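Local coordinates for protein ATP-dependent DNA helicase (Mycobacterium smegmatis, PDB 5V9X) that probably couples ATP hydrolysis to 3'-to-5' movement along single-stranded DNA, unwinding RNA:DNA hybrids as a helicase of the Lhr family, at residues A[257-262]-A[425-430]; A[399-404]-A[429-434]; A[404-409]-A[449-454]; A[442-447]-A[653-658]. One frame throughout, in Å; residues are numbered along the deposited sequence.

Contact 1. Residues A[257-262]-A[425-430]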
loop_
_atom_site.group_PDB
_atom_site.type_symbol
_atom_site.label_atom_id
_atom_site.label_comp_id
_atom_site.label_asym_id
_atom_site.label_seq_id
_atom_site.Cartn_x
_atom_site.Cartn_y
_atom_site.Cartn_z
ATOM N N ASP A 257 19.363 -6.319 -11.310
ATOM C CA ASP A 257 19.707 -7.652 -11.800
ATOM C C ASP A 257 18.574 -8.584 -11.378
ATOM O O ASP A 257 18.669 -9.306 -10.383
ATOM C CB ASP A 257 21.061 -8.110 -11.256
ATOM C CG ASP A 257 21.485 -9.457 -11.806
ATOM O OD1 ASP A 257 20.910 -9.894 -12.826
ATOM O OD2 ASP A 257 22.390 -10.080 -11.213
ATOM N N LEU A 258 17.493 -8.561 -12.148
ATOM C CA LEU A 258 16.276 -9.282 -11.808
ATOM C C LEU A 258 16.289 -10.688 -12.404
ATOM O O LEU A 258 17.023 -10.986 -13.349
ATOM C CB LEU A 258 15.046 -8.513 -12.288
ATOM C CG LEU A 258 14.931 -7.080 -11.766
ATOM C CD1 LEU A 258 13.690 -6.404 -12.327
ATOM C CD2 LEU A 258 14.914 -7.062 -10.245
ATOM N N SER A 259 15.451 -11.551 -11.836
ATOM C CA SER A 259 15.441 -12.960 -12.197
ATOM C C SER A 259 14.152 -13.596 -11.699
ATOM O O SER A 259 13.687 -13.288 -10.598
ATOM C CB SER A 259 16.657 -13.681 -11.605
ATOM O OG SER A 259 16.522 -15.085 -11.712
ATOM N N VAL A 260 13.581 -14.479 -12.517
ATOM C CA VAL A 260 12.378 -15.231 -12.171
ATOM C C VAL A 260 12.748 -16.706 -12.207
ATOM O O VAL A 260 12.933 -17.280 -13.288
ATOM C CB VAL A 260 11.210 -14.932 -13.120
ATOM C CG1 VAL A 260 10.013 -15.802 -12.774
ATOM C CG2 VAL A 260 10.832 -13.465 -13.052
ATOM N N GLN A 261 12.855 -17.322 -11.033
ATOM C CA GLN A 261 13.319 -18.695 -10.901
ATOM C C GLN A 261 12.152 -19.615 -10.566
ATOM O O GLN A 261 11.370 -19.330 -9.652
ATOM C CB GLN A 261 14.410 -18.796 -9.831
ATOM C CG GLN A 261 15.644 -17.951 -10.143
ATOM C CD GLN A 261 16.749 -18.094 -9.109
ATOM O OE1 GLN A 261 16.672 -18.933 -8.210
ATOM N NE2 GLN A 261 17.786 -17.272 -9.235
ATOM N N VAL A 262 12.039 -20.710 -11.316
ATOM C CA VAL A 262 11.051 -21.757 -11.067
ATOM C C VAL A 262 11.797 -23.070 -10.857
ATOM O O VAL A 262 12.355 -23.627 -11.814
ATOM C CB VAL A 262 10.041 -21.864 -12.221
ATOM C CG1 VAL A 262 9.187 -23.111 -12.062
ATOM C CG2 VAL A 262 9.167 -20.623 -12.272
ATOM N N GLN A 425 20.248 -6.768 -6.712
ATOM C CA GLN A 425 20.022 -8.136 -7.161
ATOM C C GLN A 425 18.681 -8.624 -6.621
ATOM O O GLN A 425 18.456 -8.611 -5.407
ATOM C CB GLN A 425 21.163 -9.035 -6.691
ATOM C CG GLN A 425 21.335 -10.317 -7.480
ATOM C CD GLN A 425 22.612 -11.044 -7.113
ATOM O OE1 GLN A 425 23.563 -10.439 -6.611
ATOM N NE2 GLN A 425 22.639 -12.350 -7.354
ATOM N N GLY A 426 17.794 -9.050 -7.519
ATOM C CA GLY A 426 16.463 -9.461 -7.110
ATOM C C GLY A 426 15.944 -10.705 -7.799
ATOM O O GLY A 426 15.943 -10.787 -9.031
ATOM N N VAL A 427 15.488 -11.678 -7.016
ATOM C CA VAL A 427 14.950 -12.931 -7.534
ATOM C C VAL A 427 13.486 -13.035 -7.123
ATOM O O VAL A 427 13.142 -12.783 -5.963
ATOM C CB VAL A 427 15.748 -14.146 -7.024
ATOM C CG1 VAL A 427 15.126 -15.438 -7.526
ATOM C CG2 VAL A 427 17.201 -14.047 -7.461
ATOM N N LEU A 428 12.632 -13.402 -8.075
ATOM C CA LEU A 428 11.210 -13.610 -7.832
ATOM C C LEU A 428 10.881 -15.089 -7.992
ATOM O O LEU A 428 11.271 -15.712 -8.984
ATOM C CB LEU A 428 10.355 -12.776 -8.791
ATOM C CG LEU A 428 9.932 -11.366 -8.362
ATOM C CD1 LEU A 428 11.112 -10.405 -8.343
ATOM C CD2 LEU A 428 8.827 -10.847 -9.268
ATOM N N PHE A 429 10.163 -15.644 -7.016
ATOM C CA PHE A 429 9.723 -17.034 -7.065
ATOM C C PHE A 429 8.215 -17.087 -7.254
ATOM O O PHE A 429 7.469 -16.753 -6.321
ATOM C CB PHE A 429 10.116 -17.778 -5.786
ATOM C CG PHE A 429 11.569 -18.147 -5.711
ATOM C CD1 PHE A 429 12.493 -17.268 -5.175
ATOM C CD2 PHE A 429 12.009 -19.381 -6.161
ATOM C CE1 PHE A 429 13.831 -17.609 -5.096
ATOM C CE2 PHE A 429 13.347 -19.727 -6.085
ATOM C CZ PHE A 429 14.258 -18.839 -5.552
ATOM N N PRO A 430 7.718 -17.481 -8.424
ATOM C CA PRO A 430 6.277 -17.709 -8.567
ATOM C C PRO A 430 5.812 -18.856 -7.682
ATOM O O PRO A 430 6.527 -19.839 -7.475
ATOM C CB PRO A 430 6.116 -18.050 -10.053
ATOM C CG PRO A 430 7.317 -17.462 -10.712
ATOM C CD PRO A 430 8.425 -17.581 -9.712
#
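Q261 lays its side chain across V427 and meets it from CB to the amide: V427 CG1 lies 3.5 Å from Q261 CD, while both methyls of V427 border NE2. The row of contacts continues to F429, whose CZ lies 3.6 Å from Q261 OE1, with amide and ring planes 70° apart. Q261 CG stands anti to its own carbonyl carbon (chi1 -61°), and the extended chain beyond it carries the amide back over V427. On the opposite face of the sheet the P430 ring is the bump, its CG fitting between V260 CG1 at 3.8 Å and V262 CG2 at 4.0 Å; helix 433-448 covers this face through L436. G426, without a side chain, leaves room for L258 CD2, the methyl that lies over it. Beneath this relief the strands 257-262 and 425-429 run parallel, axes 4.6 Å apart. Three backbone bonds join them: G426 N donates to D257 O, L428 N to S259 O at 2.7 Å, and Q261 N to L428 O at 3.0 Å. One face thus packs by aliphatic carbon, while on the other an uncharged amide lies on valine and phenylalanine carbon, a contact resting on dispersion more than on polarity.

Contact 2. Residues A[399-404]-A[429-434]. With nucleotides of chain B.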
loop_
_atom_site.group_PDB
_atom_site.type_symbol
_atom_site.label_atom_id
_atom_site.label_comp_id
_atom_site.label_asym_id
_atom_site.label_seq_id
_atom_site.Cartn_x
_atom_site.Cartn_y
_atom_site.Cartn_z
ATOM N N GLN A 399 11.837 -12.154 -3.670
ATOM C CA GLN A 399 10.411 -11.860 -3.600
ATOM C C GLN A 399 9.646 -13.149 -3.868
ATOM O O GLN A 399 9.703 -13.691 -4.975
ATOM C CB GLN A 399 10.024 -10.773 -4.601
ATOM C CG GLN A 399 8.528 -10.523 -4.696
ATOM C CD GLN A 399 7.939 -10.022 -3.394
ATOM O OE1 GLN A 399 8.538 -9.190 -2.713
ATOM N NE2 GLN A 399 6.763 -10.530 -3.036
ATOM N N VAL A 400 8.941 -13.638 -2.853
ATOM C CA VAL A 400 8.099 -14.823 -2.985
ATOM C C VAL A 400 6.715 -14.365 -3.422
ATOM O O VAL A 400 6.102 -13.519 -2.762
ATOM C CB VAL A 400 8.041 -15.613 -1.670
ATOM C CG1 VAL A 400 6.800 -16.492 -1.623
ATOM C CG2 VAL A 400 9.291 -16.466 -1.521
ATOM N N GLU A 401 6.236 -14.919 -4.542
ATOM C CA GLU A 401 5.013 -14.499 -5.224
ATOM C C GLU A 401 5.192 -13.109 -5.829
ATOM O O GLU A 401 6.046 -12.338 -5.380
ATOM C CB GLU A 401 3.807 -14.528 -4.276
ATOM C CG GLU A 401 2.451 -14.360 -4.955
ATOM C CD GLU A 401 1.287 -14.521 -3.994
ATOM O OE1 GLU A 401 1.421 -14.124 -2.817
ATOM O OE2 GLU A 401 0.239 -15.055 -4.416
ATOM N N ALA A 402 4.415 -12.789 -6.857
ATOM C CA ALA A 402 4.477 -11.456 -7.435
ATOM C C ALA A 402 4.154 -10.414 -6.366
ATOM O O ALA A 402 3.270 -10.636 -5.530
ATOM C CB ALA A 402 3.506 -11.329 -8.610
ATOM N N PRO A 403 4.853 -9.284 -6.349
ATOM C CA PRO A 403 4.601 -8.262 -5.326
ATOM C C PRO A 403 3.298 -7.530 -5.598
ATOM O O PRO A 403 2.751 -7.618 -6.708
ATOM C CB PRO A 403 5.814 -7.330 -5.458
ATOM C CG PRO A 403 6.263 -7.499 -6.861
ATOM C CD PRO A 403 5.978 -8.924 -7.233
ATOM N N PRO A 404 2.761 -6.804 -4.611
ATOM C CA PRO A 404 1.438 -6.180 -4.795
ATOM C C PRO A 404 1.382 -5.139 -5.902
ATOM O O PRO A 404 0.286 -4.850 -6.397
ATOM C CB PRO A 404 1.153 -5.551 -3.423
ATOM C CG PRO A 404 2.491 -5.394 -2.786
ATOM C CD PRO A 404 3.290 -6.569 -3.256
ATOM N N PHE A 429 10.163 -15.644 -7.016
ATOM C CA PHE A 429 9.723 -17.034 -7.065
ATOM C C PHE A 429 8.215 -17.087 -7.254
ATOM O O PHE A 429 7.469 -16.753 -6.321
ATOM C CB PHE A 429 10.116 -17.778 -5.786
ATOM C CG PHE A 429 11.569 -18.147 -5.711
ATOM C CD1 PHE A 429 12.493 -17.268 -5.175
ATOM C CD2 PHE A 429 12.009 -19.381 -6.161
ATOM C CE1 PHE A 429 13.831 -17.609 -5.096
ATOM C CE2 PHE A 429 13.347 -19.727 -6.085
ATOM C CZ PHE A 429 14.258 -18.839 -5.552
ATOM N N PRO A 430 7.718 -17.481 -8.424
ATOM C CA PRO A 430 6.277 -17.709 -8.567
ATOM C C PRO A 430 5.812 -18.856 -7.682
ATOM O O PRO A 430 6.527 -19.839 -7.475
ATOM C CB PRO A 430 6.116 -18.050 -10.053
ATOM C CG PRO A 430 7.317 -17.462 -10.712
ATOM C CD PRO A 430 8.425 -17.581 -9.712
ATOM N N LYS A 431 4.595 -18.716 -7.155
ATOM C CA LYS A 431 3.987 -19.765 -6.346
ATOM C C LYS A 431 3.268 -20.811 -7.184
ATOM O O LYS A 431 3.244 -21.988 -6.804
ATOM C CB LYS A 431 2.999 -19.158 -5.343
ATOM C CG LYS A 431 3.655 -18.396 -4.202
ATOM C CD LYS A 431 2.628 -17.676 -3.335
ATOM C CE LYS A 431 1.680 -18.641 -2.648
ATOM N NZ LYS A 431 0.729 -17.940 -1.738
ATOM N N HIS A 432 2.684 -20.414 -8.312
ATOM C CA HIS A 432 1.938 -21.333 -9.165
ATOM C C HIS A 432 2.015 -20.836 -10.605
ATOM O O HIS A 432 2.718 -19.869 -10.911
ATOM C CB HIS A 432 0.495 -21.476 -8.671
ATOM C CG HIS A 432 -0.222 -20.172 -8.515
ATOM N ND1 HIS A 432 -0.049 -19.353 -7.420
ATOM C CD2 HIS A 432 -1.117 -19.545 -9.315
ATOM C CE1 HIS A 432 -0.804 -18.278 -7.551
ATOM N NE2 HIS A 432 -1.464 -18.371 -8.692
ATOM N N ARG A 433 1.268 -21.501 -11.489
ATOM C CA ARG A 433 1.421 -21.283 -12.925
ATOM C C ARG A 433 1.096 -19.843 -13.317
ATOM O O ARG A 433 1.933 -19.144 -13.898
ATOM C CB ARG A 433 0.548 -22.274 -13.695
ATOM C CG ARG A 433 0.975 -23.724 -13.515
ATOM C CD ARG A 433 1.329 -24.368 -14.844
ATOM N NE ARG A 433 0.201 -25.089 -15.430
ATOM C CZ ARG A 433 0.205 -25.613 -16.652
ATOM N NH1 ARG A 433 1.276 -25.490 -17.425
ATOM N NH2 ARG A 433 -0.863 -26.257 -17.103
ATOM N N THR A 434 -0.120 -19.379 -13.015
ATOM C CA THR A 434 -0.488 -18.019 -13.406
ATOM C C THR A 434 0.271 -16.960 -12.620
ATOM O O THR A 434 0.334 -15.808 -13.061
ATOM C CB THR A 434 -1.991 -17.787 -13.244
ATOM O OG1 THR A 434 -2.358 -17.923 -11.864
ATOM C CG2 THR A 434 -2.773 -18.779 -14.092
ATOM P P DC B 3 0.875 -25.876 -3.684
ATOM O OP1 DC B 3 2.325 -25.979 -3.956
ATOM O OP2 DC B 3 0.315 -26.455 -2.443
ATOM O "O5'" DC B 3 0.478 -24.325 -3.755
ATOM C "C5'" DC B 3 1.342 -23.353 -3.162
ATOM C "C4'" DC B 3 0.642 -22.015 -2.967
ATOM O "O4'" DC B 3 0.119 -21.536 -4.235
ATOM C "C3'" DC B 3 -0.539 -22.019 -1.991
ATOM O "O3'" DC B 3 -0.497 -20.847 -1.178
ATOM C "C2'" DC B 3 -1.749 -22.000 -2.924
ATOM C "C1'" DC B 3 -1.223 -21.144 -4.065
ATOM N N1 DC B 3 -1.942 -21.347 -5.354
ATOM C C2 DC B 3 -2.821 -20.363 -5.822
ATOM O O2 DC B 3 -2.992 -19.336 -5.153
ATOM N N3 DC B 3 -3.464 -20.563 -7.000
ATOM C C4 DC B 3 -3.253 -21.683 -7.693
ATOM N N4 DC B 3 -3.909 -21.836 -8.848
ATOM C C5 DC B 3 -2.361 -22.696 -7.231
ATOM C C6 DC B 3 -1.732 -22.487 -6.072
ATOM P P DC B 4 -0.057 -20.937 0.366
ATOM O OP1 DC B 4 0.302 -19.569 0.805
ATOM O OP2 DC B 4 0.932 -22.030 0.488
ATOM O "O5'" DC B 4 -1.399 -21.370 1.130
ATOM C "C5'" DC B 4 -2.498 -20.464 1.223
ATOM C "C4'" DC B 4 -3.821 -21.215 1.224
ATOM O "O4'" DC B 4 -3.799 -22.205 0.183
ATOM C "C3'" DC B 4 -4.129 -21.982 2.508
ATOM O "O3'" DC B 4 -5.033 -21.234 3.320
ATOM C "C2'" DC B 4 -4.766 -23.304 2.031
ATOM C "C1'" DC B 4 -4.718 -23.216 0.503
ATOM N N1 DC B 4 -4.270 -24.482 -0.153
ATOM C C2 DC B 4 -5.217 -25.429 -0.561
ATOM O O2 DC B 4 -6.419 -25.202 -0.371
ATOM N N3 DC B 4 -4.789 -26.572 -1.155
ATOM C C4 DC B 4 -3.484 -26.779 -1.344
ATOM N N4 DC B 4 -3.111 -27.919 -1.932
ATOM C C5 DC B 4 -2.505 -25.825 -0.935
ATOM C C6 DC B 4 -2.938 -24.703 -0.351
#
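Part of the surface that holds the bound DNA strand, at the C-terminal ends of the strands of the second helicase sheet, is made by K431 and H432, with E401 crossing K431 beside it. K431 CD crosses the extended E401 chain, 3.5 Å from its CB; the salt bridge from K431 NZ to E401 OE2 is long at 4.0 Å. A bend at chi3 (63°) turns K431 NZ toward the backbone of chain B: it donates to OP1 of DC4 at 3.1 Å and, weakly, to O3' of DC3. E401 OE1 also accepts from N298, which probably helps to position the carboxylate. H432 lays one ring face over the DC3 base, whose N3 sits 3.3 Å above the ring centre. Parallel strand pairing supports these groups: F429 N donates to Q399 O at 2.9 Å, and E401 N to F429 O at 2.8 Å. Loops at the C-terminal ends of parallel strands that contact the nucleic-acid backbone are typical of the RecA-like domains of superfamily 2 helicases.

Contact 3. Residues A[404-409]-A[449-454]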
loop_
_atom_site.group_PDB
_atom_site.type_symbol
_atom_site.label_atom_id
_atom_site.label_comp_id
_atom_site.label_asym_id
_atom_site.label_seq_id
_atom_site.Cartn_x
_atom_site.Cartn_y
_atom_site.Cartn_z
ATOM N N PRO A 404 2.761 -6.804 -4.611
ATOM C CA PRO A 404 1.438 -6.180 -4.795
ATOM C C PRO A 404 1.382 -5.139 -5.902
ATOM O O PRO A 404 0.286 -4.850 -6.397
ATOM C CB PRO A 404 1.153 -5.551 -3.423
ATOM C CG PRO A 404 2.491 -5.394 -2.786
ATOM C CD PRO A 404 3.290 -6.569 -3.256
ATOM N N SER A 405 2.512 -4.565 -6.304
ATOM C CA SER A 405 2.538 -3.624 -7.416
ATOM C C SER A 405 3.958 -3.548 -7.955
ATOM O O SER A 405 4.898 -4.090 -7.367
ATOM C CB SER A 405 2.035 -2.241 -6.995
ATOM O OG SER A 405 2.836 -1.697 -5.962
ATOM N N VAL A 406 4.101 -2.869 -9.095
ATOM C CA VAL A 406 5.422 -2.688 -9.687
ATOM C C VAL A 406 6.265 -1.757 -8.827
ATOM O O VAL A 406 7.465 -1.986 -8.630
ATOM C CB VAL A 406 5.291 -2.168 -11.129
ATOM C CG1 VAL A 406 6.656 -1.818 -11.704
ATOM C CG2 VAL A 406 4.594 -3.203 -11.997
ATOM N N ALA A 407 5.649 -0.697 -8.294
ATOM C CA ALA A 407 6.383 0.243 -7.454
ATOM C C ALA A 407 6.971 -0.450 -6.232
ATOM O O ALA A 407 8.132 -0.213 -5.874
ATOM C CB ALA A 407 5.470 1.395 -7.035
ATOM N N SER A 408 6.191 -1.318 -5.583
ATOM C CA SER A 408 6.700 -2.009 -4.403
ATOM C C SER A 408 7.851 -2.940 -4.766
ATOM O O SER A 408 8.848 -3.014 -4.037
ATOM C CB SER A 408 5.575 -2.781 -3.711
ATOM O OG SER A 408 5.219 -3.940 -4.441
ATOM N N GLY A 409 7.738 -3.649 -5.892
ATOM C CA GLY A 409 8.841 -4.483 -6.342
ATOM C C GLY A 409 10.122 -3.694 -6.546
ATOM O O GLY A 409 11.216 -4.185 -6.261
ATOM N N GLY A 449 10.443 0.746 -15.612
ATOM C CA GLY A 449 9.942 1.755 -14.697
ATOM C C GLY A 449 8.488 2.123 -14.888
ATOM O O GLY A 449 8.098 3.255 -14.586
ATOM N N ASP A 450 7.669 1.194 -15.383
ATOM C CA ASP A 450 6.251 1.452 -15.635
ATOM C C ASP A 450 5.466 1.162 -14.361
ATOM O O ASP A 450 4.917 0.076 -14.160
ATOM C CB ASP A 450 5.754 0.610 -16.804
ATOM C CG ASP A 450 6.163 1.177 -18.150
ATOM O OD1 ASP A 450 5.877 2.364 -18.410
ATOM O OD2 ASP A 450 6.785 0.439 -18.944
ATOM N N ILE A 451 5.407 2.167 -13.485
ATOM C CA ILE A 451 4.674 2.041 -12.229
ATOM C C ILE A 451 3.262 2.587 -12.399
ATOM O O ILE A 451 2.904 3.107 -13.461
ATOM C CB ILE A 451 5.408 2.751 -11.077
ATOM C CG1 ILE A 451 5.588 4.238 -11.383
ATOM C CG2 ILE A 451 6.752 2.085 -10.809
ATOM C CD1 ILE A 451 6.239 5.007 -10.255
ATOM N N GLU A 452 2.458 2.475 -11.348
ATOM C CA GLU A 452 1.056 2.849 -11.408
ATOM C C GLU A 452 0.886 4.352 -11.233
ATOM O O GLU A 452 1.684 5.017 -10.565
ATOM C CB GLU A 452 0.261 2.113 -10.328
ATOM C CG GLU A 452 0.700 0.671 -10.091
ATOM C CD GLU A 452 1.901 0.561 -9.161
ATOM O OE1 GLU A 452 1.944 1.294 -8.149
ATOM O OE2 GLU A 452 2.805 -0.252 -9.449
ATOM N N THR A 453 -0.167 4.886 -11.849
ATOM C CA THR A 453 -0.527 6.284 -11.660
ATOM C C THR A 453 -1.347 6.432 -10.385
ATOM O O THR A 453 -2.362 5.752 -10.204
ATOM C CB THR A 453 -1.313 6.809 -12.864
ATOM O OG1 THR A 453 -0.414 7.065 -13.951
ATOM C CG2 THR A 453 -2.047 8.095 -12.511
ATOM N N LEU A 454 -0.900 7.313 -9.499
ATOM C CA LEU A 454 -1.562 7.526 -8.222
ATOM C C LEU A 454 -2.526 8.700 -8.317
ATOM O O LEU A 454 -2.309 9.650 -9.073
ATOM C CB LEU A 454 -0.537 7.770 -7.113
ATOM C CG LEU A 454 0.520 6.674 -6.938
ATOM C CD1 LEU A 454 1.508 7.040 -5.839
ATOM C CD2 LEU A 454 -0.130 5.324 -6.655
#
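E452 reaches the first turn of helix 406-413, adding a side-chain acceptor to the N-terminal end that S405 caps. From CB its chain leaves with CG anti to the carbonyl carbon, then bends at chi2 (83°), which swings the carboxylate back to the helix. CD arrives 3.5 Å from S405 CB. OE1 faces the methyl of A407, 3.7 Å from its CB. OE2 takes two amides: A407 N at 3.1 Å, by the syn lone pair and with an N-H...O angle of 163°, and V406 N at 2.9 Å, a bent and weak bond at 122°. The helix dipole would probably favour a charged carboxylate at this end. The N-cap bond is S408 N to S405 OG, weak; separately, S408 OG donates to S405 O. Beside the carboxylate the packing is apolar: I451 CG2 sits 3.8 Å from A407 CA and also meets V406 CG1, while T228 touches both A407 and I451. The chain from 449 comes straight from helix 433-448, which ends in a Schellman motif at G449, so the contact ties the exit of one helix to the start of another. V406 CG1 completes it, lying 3.6 Å from D450 O.

Contact 4. Residues A[442-447]-A[653-658]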
loop_
_atom_site.group_PDB
_atom_site.type_symbol
_atom_site.label_atom_id
_atom_site.label_comp_id
_atom_site.label_asym_id
_atom_site.label_seq_id
_atom_site.Cartn_x
_atom_site.Cartn_y
_atom_site.Cartn_z
ATOM N N THR A 442 5.765 -8.219 -13.862
ATOM C CA THR A 442 6.319 -7.336 -12.841
ATOM C C THR A 442 7.784 -7.025 -13.123
ATOM O O THR A 442 8.197 -5.860 -13.095
ATOM C CB THR A 442 6.153 -7.964 -11.459
ATOM O OG1 THR A 442 4.760 -8.158 -11.188
ATOM C CG2 THR A 442 6.748 -7.060 -10.394
ATOM N N VAL A 443 8.585 -8.058 -13.401
ATOM C CA VAL A 443 9.981 -7.841 -13.775
ATOM C C VAL A 443 10.068 -6.967 -15.019
ATOM O O VAL A 443 10.920 -6.075 -15.114
ATOM C CB VAL A 443 10.693 -9.192 -13.982
ATOM C CG1 VAL A 443 12.032 -8.998 -14.681
ATOM C CG2 VAL A 443 10.886 -9.898 -12.652
ATOM N N GLN A 444 9.177 -7.202 -15.985
ATOM C CA GLN A 444 9.172 -6.414 -17.211
ATOM C C GLN A 444 8.937 -4.936 -16.916
ATOM O O GLN A 444 9.688 -4.071 -17.383
ATOM C CB GLN A 444 8.105 -6.956 -18.160
ATOM C CG GLN A 444 7.927 -6.162 -19.436
ATOM C CD GLN A 444 6.789 -6.693 -20.281
ATOM O OE1 GLN A 444 6.964 -7.632 -21.061
ATOM N NE2 GLN A 444 5.609 -6.103 -20.125
ATOM N N ARG A 445 7.900 -4.628 -16.133
ATOM C CA ARG A 445 7.589 -3.236 -15.825
ATOM C C ARG A 445 8.663 -2.597 -14.951
ATOM O O ARG A 445 8.916 -1.393 -15.071
ATOM C CB ARG A 445 6.224 -3.142 -15.143
ATOM C CG ARG A 445 5.083 -3.809 -15.908
ATOM C CD ARG A 445 4.392 -2.850 -16.863
ATOM N NE ARG A 445 3.427 -1.993 -16.179
ATOM C CZ ARG A 445 2.711 -1.047 -16.778
ATOM N NH1 ARG A 445 2.854 -0.829 -18.078
ATOM N NH2 ARG A 445 1.856 -0.315 -16.078
ATOM N N MET A 446 9.297 -3.377 -14.069
ATOM C CA MET A 446 10.350 -2.832 -13.214
ATOM C C MET A 446 11.550 -2.377 -14.034
ATOM O O MET A 446 12.154 -1.338 -13.739
ATOM C CB MET A 446 10.790 -3.871 -12.184
ATOM C CG MET A 446 9.783 -4.168 -11.097
ATOM S SD MET A 446 10.225 -5.669 -10.194
ATOM C CE MET A 446 11.734 -5.144 -9.386
ATOM N N GLN A 447 11.920 -3.150 -15.056
ATOM C CA GLN A 447 13.069 -2.791 -15.879
ATOM C C GLN A 447 12.812 -1.525 -16.686
ATOM O O GLN A 447 13.749 -0.764 -16.953
ATOM C CB GLN A 447 13.432 -3.956 -16.800
ATOM C CG GLN A 447 13.883 -5.208 -16.059
ATOM C CD GLN A 447 14.076 -6.402 -16.976
ATOM O OE1 GLN A 447 13.610 -6.407 -18.116
ATOM N NE2 GLN A 447 14.769 -7.422 -16.479
ATOM N N GLN A 653 14.787 -14.402 -21.487
ATOM C CA GLN A 653 16.112 -14.248 -20.895
ATOM C C GLN A 653 16.421 -12.805 -20.513
ATOM O O GLN A 653 17.175 -12.575 -19.560
ATOM C CB GLN A 653 17.182 -14.787 -21.844
ATOM C CG GLN A 653 17.216 -16.306 -21.914
ATOM C CD GLN A 653 17.299 -16.957 -20.541
ATOM O OE1 GLN A 653 17.990 -16.466 -19.645
ATOM N NE2 GLN A 653 16.591 -18.067 -20.369
ATOM N N LYS A 654 15.864 -11.826 -21.224
ATOM C CA LYS A 654 16.020 -10.441 -20.797
ATOM C C LYS A 654 15.131 -10.093 -19.610
ATOM O O LYS A 654 15.137 -8.940 -19.164
ATOM C CB LYS A 654 15.752 -9.487 -21.966
ATOM C CG LYS A 654 14.519 -9.811 -22.785
ATOM C CD LYS A 654 14.478 -8.975 -24.054
ATOM C CE LYS A 654 15.705 -9.226 -24.919
ATOM N NZ LYS A 654 15.637 -8.481 -26.207
ATOM N N MET A 655 14.370 -11.058 -19.095
ATOM C CA MET A 655 13.693 -10.935 -17.814
ATOM C C MET A 655 14.418 -11.663 -16.694
ATOM O O MET A 655 14.019 -11.531 -15.531
ATOM C CB MET A 655 12.263 -11.472 -17.911
ATOM C CG MET A 655 11.347 -10.613 -18.744
ATOM S SD MET A 655 9.735 -11.363 -18.992
ATOM C CE MET A 655 8.996 -10.135 -20.059
ATOM N N GLY A 656 15.461 -12.426 -17.012
ATOM C CA GLY A 656 16.170 -13.183 -16.002
ATOM C C GLY A 656 15.563 -14.522 -15.668
ATOM O O GLY A 656 15.835 -15.057 -14.588
ATOM N N PHE A 657 14.737 -15.078 -16.555
ATOM C CA PHE A 657 14.164 -16.404 -16.342
ATOM C C PHE A 657 15.263 -17.423 -16.076
ATOM O O PHE A 657 16.273 -17.466 -16.784
ATOM C CB PHE A 657 13.343 -16.824 -17.565
ATOM C CG PHE A 657 11.935 -16.287 -17.576
ATOM C CD1 PHE A 657 11.662 -14.994 -17.157
ATOM C CD2 PHE A 657 10.887 -17.074 -18.028
ATOM C CE1 PHE A 657 10.369 -14.505 -17.173
ATOM C CE2 PHE A 657 9.594 -16.589 -18.049
ATOM C CZ PHE A 657 9.335 -15.304 -17.620
ATOM N N ALA A 658 15.066 -18.242 -15.045
ATOM C CA ALA A 658 16.073 -19.216 -14.652
ATOM C C ALA A 658 15.394 -20.464 -14.107
ATOM O O ALA A 658 14.230 -20.437 -13.700
ATOM C CB ALA A 658 17.042 -18.636 -13.613
#
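Q447 supplies the polar part of the contact: its NE2 donates to K654 O at 3.1 Å, with an N-H...O angle of 143°. The acceptor lies close to the glutamine amide plane, 12° out of it, while the donor is tilted from the plane of the K654 carbonyl. Q447 CG is anti to the carbonyl carbon (chi1 -64°), and the extended chain beyond takes the amide from helix 433-448 to the turn. Van der Waals contacts fill the rest. V443 CG1 lies against the backbone of M655, 3.3 Å from its O, and 4.1 Å from M655 CB. The thioether chain of M655, also extended, crosses Q444 obliquely and ends with CE 3.4 Å from Q444 OE1 and 3.8 Å from Q444 CB. That OE1 has its strong partner elsewhere, accepting from R651, and F636 of helix 627-640 covers both Q444 and M655. Backbone geometry shapes the partner segment: Q653 to G656 form a type I turn, G656 N bonding to Q653 O at 3.1 Å, and the positive phi of G656 ends helix 645-653. This is a Schellman helix end that releases the chain into strand 657-659, an edge strand of the second helicase sheet, packed against helix 433-448.

Overall arrangement
All four contacts gather around the second seven-stranded parallel sheet and helix 433-448. Contacts 1 and 2 lie 10 Å apart by their centres and share F429 and P430, so strand 424-429 sits between strands 256-262 and 394-400. Contact 4, with its centre 8 Å from that of contact 1, adds strand 657-659 beyond 256-262; V260 O and A658 N are 2.9 Å apart. Along the chain, contacts 1 and 2 both close before contact 4 opens, whereas contact 3 alternates with each of the others. Contact 3 shares P404 with contact 2 and meets contact 4 where V406 packs on R445 and M446. A late strand and the loop after helix 433-448 are thereby joined to the helicase domain holding DNA at contact 2.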